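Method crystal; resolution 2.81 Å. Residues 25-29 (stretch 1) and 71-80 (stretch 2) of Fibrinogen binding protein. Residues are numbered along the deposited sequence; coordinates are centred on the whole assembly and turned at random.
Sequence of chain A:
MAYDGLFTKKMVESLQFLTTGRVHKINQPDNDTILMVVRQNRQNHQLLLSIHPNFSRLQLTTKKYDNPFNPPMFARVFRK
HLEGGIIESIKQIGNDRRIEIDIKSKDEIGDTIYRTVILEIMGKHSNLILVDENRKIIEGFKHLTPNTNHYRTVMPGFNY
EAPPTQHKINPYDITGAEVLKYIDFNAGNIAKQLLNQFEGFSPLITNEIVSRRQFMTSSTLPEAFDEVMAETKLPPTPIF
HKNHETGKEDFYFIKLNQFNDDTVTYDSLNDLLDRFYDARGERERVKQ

Stretch 1 (25-29) KINQP
Stretch 2 (71-80) PPMFARVFRK

A short β-strand packs nearly antiparallel against the first turns of an α-helix, joined by a small apolar contact around I26 and three weak hydrogen bonds, each between a side chain and the backbone. The strand, running through 25-28, and the helix, 73-80, approach to 7.6 Å between axes at an angle of 167°; in register, the CA atoms of N27 and A75 lie 5.8 Å apart. Together the stretches bury 400 Å².

Strand torsions (phi/psi) are -177/144 at K25, -143/116 at I26, -118/177 at N27 and -147/93 at Q28. This extended backbone directs the CA-to-CB bonds of I26 and Q28 toward the helix and those of K25 and N27 away. P72 is the N-cap, at -85/163, and from F74 onward the helix keeps phi between -70 and -47° and psi between -40 and -51°, except for -56° at R76. Its i+4 bonds begin with R76 N to P72 O (3.0 Å).

I26, buried with chi1 m and chi2 t, places CD1 3.9 Å from F78 CB and 3.8 Å from F78 O. A75 also faces the strand; its small side chain fits the close approach, with CB 4.2 Å from I26 O. The CA-to-CB bond of R79 points sideways to the strand, but its extended chain (m, t, t, chi4 -177°) brings the guanidinium to it. R79 NE and R79 NH2 both donate weak hydrogen bonds to I26 O, each at 3.1 Å, while R79 NH2 lies 3.6 Å from N27 OD1.

Near the helix start, Q28 is stretched out (chi1 and chi2 t, chi3 -40°). Q28 OE1 accepts a weak hydrogen bond from A75 N at 3.3 Å, an amide in the first turn with no i-4 carbonyl partner within the helix. Q28 OE1 also lies 3.4 Å from F74 CB and sits at the edge of the F74 ring, near its plane, and Q28 CD packs 3.4 Å from P72 CG.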

# COMPACT_ATOMS: atom_id res chain seq x y z
N LYS A 25 8.75 -20.04 -0.77
CA LYS A 25 9.66 -19.72 -1.88
C LYS A 25 9.80 -18.20 -1.95
O LYS A 25 8.84 -17.44 -1.68
CB LYS A 25 9.06 -20.21 -3.19
CG LYS A 25 10.05 -20.59 -4.32
CD LYS A 25 9.67 -22.02 -5.01
CE LYS A 25 8.20 -22.10 -5.68
NZ LYS A 25 7.57 -23.50 -5.84
N ILE A 26 11.00 -17.75 -2.29
CA ILE A 26 11.20 -16.32 -2.44
C ILE A 26 12.15 -16.08 -3.58
O ILE A 26 13.28 -16.51 -3.52
CB ILE A 26 11.74 -15.66 -1.16
CG1 ILE A 26 10.85 -16.07 0.03
CG2 ILE A 26 11.83 -14.10 -1.33
CD1 ILE A 26 11.18 -15.37 1.35
N ASN A 27 11.68 -15.42 -4.63
CA ASN A 27 12.56 -15.02 -5.70
C ASN A 27 12.63 -13.51 -5.89
O ASN A 27 11.99 -12.76 -5.18
CB ASN A 27 12.14 -15.68 -6.97
CG ASN A 27 11.96 -17.12 -6.81
OD1 ASN A 27 12.85 -17.90 -7.11
ND2 ASN A 27 10.81 -17.50 -6.32
N GLN A 28 13.47 -13.09 -6.83
CA GLN A 28 13.77 -11.69 -7.05
C GLN A 28 14.00 -11.66 -8.53
O GLN A 28 15.09 -11.93 -8.99
CB GLN A 28 15.04 -11.30 -6.26
CG GLN A 28 15.56 -9.86 -6.43
CD GLN A 28 16.80 -9.59 -5.60
OE1 GLN A 28 16.89 -10.02 -4.48
NE2 GLN A 28 17.74 -8.86 -6.14
N PRO A 29 12.96 -11.37 -9.31
CA PRO A 29 13.15 -11.46 -10.75
C PRO A 29 13.89 -10.30 -11.35
O PRO A 29 14.26 -10.40 -12.51
CB PRO A 29 11.74 -11.50 -11.30
CG PRO A 29 10.85 -11.63 -10.01
CD PRO A 29 11.60 -10.95 -8.97
N PRO A 71 19.91 -16.99 -7.90
CA PRO A 71 19.19 -16.32 -6.74
C PRO A 71 20.13 -15.37 -6.01
O PRO A 71 21.20 -15.82 -5.53
CB PRO A 71 18.77 -17.46 -5.76
CG PRO A 71 19.29 -18.78 -6.44
CD PRO A 71 19.87 -18.46 -7.84
N PRO A 72 19.82 -14.06 -6.03
CA PRO A 72 20.70 -13.06 -5.41
C PRO A 72 20.56 -12.80 -3.91
O PRO A 72 19.54 -13.11 -3.29
CB PRO A 72 20.36 -11.80 -6.19
CG PRO A 72 18.94 -11.98 -6.62
CD PRO A 72 18.69 -13.45 -6.75
N MET A 73 21.60 -12.17 -3.37
CA MET A 73 21.82 -11.92 -1.96
C MET A 73 20.54 -11.64 -1.20
O MET A 73 20.22 -12.27 -0.18
CB MET A 73 22.81 -10.77 -1.87
CG MET A 73 23.23 -10.32 -0.51
SD MET A 73 21.96 -9.31 0.32
CE MET A 73 22.28 -7.60 -0.21
N PHE A 74 19.77 -10.68 -1.69
CA PHE A 74 18.70 -10.17 -0.88
C PHE A 74 17.62 -11.22 -0.73
O PHE A 74 17.05 -11.39 0.36
CB PHE A 74 18.14 -8.95 -1.51
CG PHE A 74 17.15 -8.27 -0.68
CD1 PHE A 74 17.55 -7.55 0.44
CD2 PHE A 74 15.80 -8.32 -1.02
CE1 PHE A 74 16.56 -6.88 1.26
CE2 PHE A 74 14.82 -7.64 -0.23
CZ PHE A 74 15.20 -6.93 0.90
N ALA A 75 17.36 -11.93 -1.82
CA ALA A 75 16.45 -13.08 -1.83
C ALA A 75 16.99 -14.16 -0.89
O ALA A 75 16.21 -14.74 -0.12
CB ALA A 75 16.29 -13.62 -3.25
N ARG A 76 18.30 -14.40 -0.94
CA ARG A 76 18.97 -15.35 -0.04
C ARG A 76 18.65 -14.98 1.42
O ARG A 76 18.10 -15.80 2.20
CB ARG A 76 20.49 -15.32 -0.23
CG ARG A 76 21.08 -16.18 -1.29
CD ARG A 76 22.58 -16.37 -1.00
NE ARG A 76 23.41 -15.19 -1.27
CZ ARG A 76 23.71 -14.74 -2.51
NH1 ARG A 76 23.23 -15.35 -3.60
NH2 ARG A 76 24.48 -13.64 -2.67
N VAL A 77 18.95 -13.73 1.77
CA VAL A 77 18.73 -13.31 3.11
C VAL A 77 17.31 -13.60 3.46
O VAL A 77 17.01 -14.09 4.54
CB VAL A 77 18.93 -11.85 3.36
CG1 VAL A 77 18.53 -11.55 4.79
CG2 VAL A 77 20.36 -11.42 3.06
N PHE A 78 16.41 -13.30 2.54
CA PHE A 78 15.01 -13.55 2.81
C PHE A 78 14.61 -15.03 3.08
O PHE A 78 13.88 -15.33 4.02
CB PHE A 78 14.21 -12.99 1.67
CG PHE A 78 13.59 -11.67 1.96
CD1 PHE A 78 14.36 -10.64 2.54
CD2 PHE A 78 12.26 -11.41 1.58
CE1 PHE A 78 13.80 -9.37 2.78
CE2 PHE A 78 11.71 -10.17 1.81
CZ PHE A 78 12.47 -9.15 2.42
N ARG A 79 15.10 -15.93 2.24
CA ARG A 79 14.90 -17.34 2.47
C ARG A 79 15.42 -17.80 3.83
O ARG A 79 14.71 -18.51 4.54
CB ARG A 79 15.63 -18.10 1.42
CG ARG A 79 15.18 -17.73 0.05
CD ARG A 79 16.01 -18.37 -1.06
NE ARG A 79 15.18 -18.56 -2.24
CZ ARG A 79 15.55 -19.13 -3.37
NH1 ARG A 79 16.76 -19.65 -3.56
NH2 ARG A 79 14.67 -19.20 -4.34
N LYS A 80 16.64 -17.40 4.16
CA LYS A 80 17.25 -17.71 5.45
C LYS A 80 16.31 -17.46 6.59
O LYS A 80 16.09 -18.29 7.44
CB LYS A 80 18.43 -16.80 5.67
CG LYS A 80 19.60 -17.42 6.40
CD LYS A 80 20.71 -16.37 6.85
CE LYS A 80 20.69 -16.08 8.39
NZ LYS A 80 22.06 -16.28 8.98